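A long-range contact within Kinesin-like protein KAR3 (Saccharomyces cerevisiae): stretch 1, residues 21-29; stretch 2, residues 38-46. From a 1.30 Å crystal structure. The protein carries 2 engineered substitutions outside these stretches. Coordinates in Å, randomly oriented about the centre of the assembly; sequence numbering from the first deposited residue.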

# COMPACT_ATOMS: atom_id res chain seq x y z
N SER A 21 -11.39 -24.43 2.55
CA SER A 21 -12.04 -23.85 1.39
C SER A 21 -13.19 -24.77 0.95
O SER A 21 -13.48 -24.91 -0.25
CB SER A 21 -11.03 -23.69 0.25
OG SER A 21 -11.63 -23.07 -0.87
N ASP A 22 -13.85 -25.38 1.93
CA ASP A 22 -14.95 -26.31 1.69
C ASP A 22 -16.17 -25.73 0.97
O ASP A 22 -16.87 -26.45 0.26
CB ASP A 22 -15.45 -26.89 3.02
CG ASP A 22 -14.44 -27.82 3.67
OD1 ASP A 22 -13.44 -28.20 3.02
OD2 ASP A 22 -14.67 -28.18 4.84
N THR A 23 -16.44 -24.44 1.17
CA THR A 23 -17.62 -23.83 0.57
C THR A 23 -17.39 -22.71 -0.44
O THR A 23 -18.29 -21.91 -0.70
CB THR A 23 -18.57 -23.32 1.67
OG1 THR A 23 -17.84 -22.48 2.58
CG2 THR A 23 -19.14 -24.50 2.45
N SER A 24 -16.19 -22.65 -1.01
CA SER A 24 -15.90 -21.63 -2.01
C SER A 24 -14.70 -22.05 -2.84
O SER A 24 -13.97 -22.98 -2.48
CB SER A 24 -15.62 -20.27 -1.34
OG SER A 24 -14.55 -20.35 -0.41
N LEU A 25 -14.51 -21.36 -3.96
CA LEU A 25 -13.41 -21.66 -4.85
C LEU A 25 -12.76 -20.39 -5.38
O LEU A 25 -13.44 -19.50 -5.91
CB LEU A 25 -13.90 -22.50 -6.03
CG LEU A 25 -12.92 -22.65 -7.19
CD1 LEU A 25 -11.75 -23.52 -6.75
CD2 LEU A 25 -13.63 -23.25 -8.40
N ILE A 26 -11.46 -20.29 -5.22
CA ILE A 26 -10.73 -19.15 -5.73
C ILE A 26 -9.73 -19.76 -6.69
O ILE A 26 -8.84 -20.51 -6.28
CB ILE A 26 -9.98 -18.39 -4.62
CG1 ILE A 26 -10.99 -17.67 -3.72
CG2 ILE A 26 -9.02 -17.38 -5.23
CD1 ILE A 26 -10.40 -17.11 -2.44
N ASN A 27 -9.88 -19.47 -7.97
CA ASN A 27 -8.99 -20.00 -8.98
C ASN A 27 -8.20 -18.89 -9.66
O ASN A 27 -8.78 -17.97 -10.24
CB ASN A 27 -9.79 -20.77 -10.03
CG ASN A 27 -8.94 -21.17 -11.23
OD1 ASN A 27 -7.86 -21.73 -11.08
ND2 ASN A 27 -9.44 -20.87 -12.43
N VAL A 28 -6.88 -18.97 -9.58
CA VAL A 28 -6.03 -17.97 -10.20
C VAL A 28 -5.42 -18.52 -11.48
O VAL A 28 -4.81 -19.59 -11.48
CB VAL A 28 -4.88 -17.55 -9.26
CG1 VAL A 28 -3.99 -16.53 -9.95
CG2 VAL A 28 -5.44 -16.98 -7.96
N ASN A 29 -5.59 -17.79 -12.58
CA ASN A 29 -5.03 -18.23 -13.85
C ASN A 29 -3.60 -17.75 -13.99
O ASN A 29 -3.15 -16.85 -13.27
CB ASN A 29 -5.87 -17.68 -15.00
CG ASN A 29 -7.30 -18.19 -14.96
OD1 ASN A 29 -7.53 -19.41 -14.93
ND2 ASN A 29 -8.26 -17.27 -14.95
N GLN A 38 -3.41 -10.65 -15.36
CA GLN A 38 -3.65 -11.96 -14.79
C GLN A 38 -5.09 -11.99 -14.28
O GLN A 38 -5.56 -11.01 -13.70
CB GLN A 38 -2.69 -12.23 -13.63
CG GLN A 38 -2.64 -13.69 -13.22
CD GLN A 38 -1.46 -14.01 -12.36
OE1 GLN A 38 -0.64 -13.14 -12.06
NE2 GLN A 38 -1.35 -15.27 -11.94
N SER A 39 -5.78 -13.10 -14.49
CA SER A 39 -7.17 -13.20 -14.06
C SER A 39 -7.41 -14.25 -13.00
O SER A 39 -6.60 -15.15 -12.78
CB SER A 39 -8.07 -13.48 -15.27
OG SER A 39 -7.72 -14.72 -15.85
N MET A 40 -8.55 -14.12 -12.33
CA MET A 40 -8.96 -15.05 -11.29
C MET A 40 -10.48 -15.14 -11.26
O MET A 40 -11.18 -14.24 -11.75
CB MET A 40 -8.42 -14.60 -9.93
CG MET A 40 -9.02 -13.30 -9.41
SD MET A 40 -8.18 -12.68 -7.93
CE MET A 40 -8.79 -13.83 -6.70
N GLU A 41 -10.98 -16.23 -10.70
CA GLU A 41 -12.42 -16.46 -10.59
C GLU A 41 -12.75 -16.89 -9.18
O GLU A 41 -12.06 -17.71 -8.59
CB GLU A 41 -12.87 -17.55 -11.57
CG GLU A 41 -12.86 -17.11 -13.01
CD GLU A 41 -13.03 -18.27 -13.97
OE1 GLU A 41 -13.39 -19.37 -13.51
OE2 GLU A 41 -12.80 -18.09 -15.19
N VAL A 42 -13.82 -16.31 -8.63
CA VAL A 42 -14.25 -16.63 -7.28
C VAL A 42 -15.68 -17.12 -7.34
O VAL A 42 -16.54 -16.47 -7.93
CB VAL A 42 -14.18 -15.38 -6.36
CG1 VAL A 42 -14.69 -15.72 -4.97
CG2 VAL A 42 -12.74 -14.87 -6.28
N THR A 43 -15.94 -18.26 -6.72
CA THR A 43 -17.27 -18.84 -6.71
C THR A 43 -17.67 -19.29 -5.31
O THR A 43 -16.87 -19.88 -4.58
CB THR A 43 -17.36 -20.06 -7.64
OG1 THR A 43 -16.81 -19.73 -8.91
CG2 THR A 43 -18.80 -20.49 -7.81
N LYS A 44 -18.92 -19.02 -4.93
CA LYS A 44 -19.44 -19.43 -3.63
C LYS A 44 -20.26 -20.69 -3.89
O LYS A 44 -21.05 -20.74 -4.83
CB LYS A 44 -20.32 -18.34 -3.02
CG LYS A 44 -19.51 -17.18 -2.43
CD LYS A 44 -20.42 -16.07 -1.90
CE LYS A 44 -21.45 -16.62 -0.91
NZ LYS A 44 -21.20 -16.19 0.49
N ILE A 45 -20.06 -21.71 -3.06
CA ILE A 45 -20.75 -22.99 -3.21
C ILE A 45 -22.28 -22.90 -3.22
O ILE A 45 -22.94 -23.70 -3.87
CB ILE A 45 -20.30 -24.00 -2.12
CG1 ILE A 45 -20.58 -25.43 -2.58
CG2 ILE A 45 -21.00 -23.72 -0.81
CD1 ILE A 45 -20.09 -26.49 -1.62
N GLN A 46 -22.84 -21.92 -2.51
CA GLN A 46 -24.29 -21.75 -2.44
C GLN A 46 -24.91 -21.48 -3.81
O GLN A 46 -26.10 -21.68 -4.01
CB GLN A 46 -24.65 -20.61 -1.49
CG GLN A 46 -24.41 -19.23 -2.07
CD GLN A 46 -24.77 -18.12 -1.10
OE1 GLN A 46 -25.37 -17.11 -1.49
NE2 GLN A 46 -24.40 -18.29 0.16
O HOH W 1 -14.05 -19.82 -9.01

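Two antiparallel strands, one from each stretch, lie side by side with their axes 4.7 Å apart at closest approach and 169° between their directions. The backbone sets the register. Leu25 and Thr43 bond to each other twice, Leu25 N to Thr43 O at 2.9 Å and Thr43 N to Leu25 O at 2.9 Å; Asn27 and Glu41 repeat the pattern, with Asn27 N to Glu41 O at 2.9 Å and Glu41 N to Asn27 O at 2.8 Å. Beyond them, Ile45 N donates to Thr23 O (3.0 Å) and Asn29 N to Ser39 O (2.8 Å). Between the bonded pairs the CA atoms draw closer, to 4.3 Å for Val28 CA and Met40 CA, and CA-H...O contacts such as Met40 CA to Asn27 O, 3.1 Å, add to the seam.

Because side chains alternate along a strand, the two faces differ in character. Ser24, Ile26, Val28, Met40, Val42 and Lys44 share one face, whose middle is apolar. Here beta-branched residues suit the extended backbone, and Met40 supplies reach. Its chi1 is p, chi2 t and chi3 m, a path that carries the terminal methyl diagonally to Ile26, with Met40 CE 3.8 Å from Ile26 CG2. Nearer its root, Met40 CB lies 4.3 Å from Val28 CG2. Ile26, with chi1 m and chi2 t, also places CG1 4.2 Å from Val42 CG2, so it touches both its direct partner and the diagonal one.

Leu25, Asn27, Glu41 and Thr43 occupy the other face, where the side chains are more polar. Asn27 (chi1 t) and Glu41 (chi1 m) are paired in register, yet Asn27 ND2 and Glu41 OE1 remain 4.4 Å apart, too far for a direct hydrogen bond; the pair is held by its backbone. Thr43, with chi1 m, turns OG1 to water 1, 2.8 Å away, and that water donates to Leu25 O at 3.2 Å. A small polar side chain thus adds a water-mediated link between residues already joined through their main chains.

The amide side chains matter most at the Asn29 end. Gln38 points its CB sideways, but chi1 t and chi2 t extend the chain, bringing its end close enough for NE2 to donate to Asn29 O at 2.7 Å. Asn29 is short, and its m chi1 serves a nearer target: ND2 donates to Ser39 OG at 2.8 Å. Ser39, in the p rotamer, presents that hydroxyl as the acceptor. With Asn29 N bound to Ser39 O, backbone and side chain together fasten Asn29.

At the opposite end, a type I turn from Ser21 to Ser24 leads into the first strand. Ser21, chi1 t, braces it with a hydrogen bond from OG to Ser24 O at 2.8 Å. Ile45 points toward the first stretch and packs its CG2 3.5 Å from Thr23 CB, while its t,t conformation extends CD1 to within 3.7 Å of Asp22 O. Its branched, apolar side chain thus packs against Thr23 and reaches the backbone of Asp22.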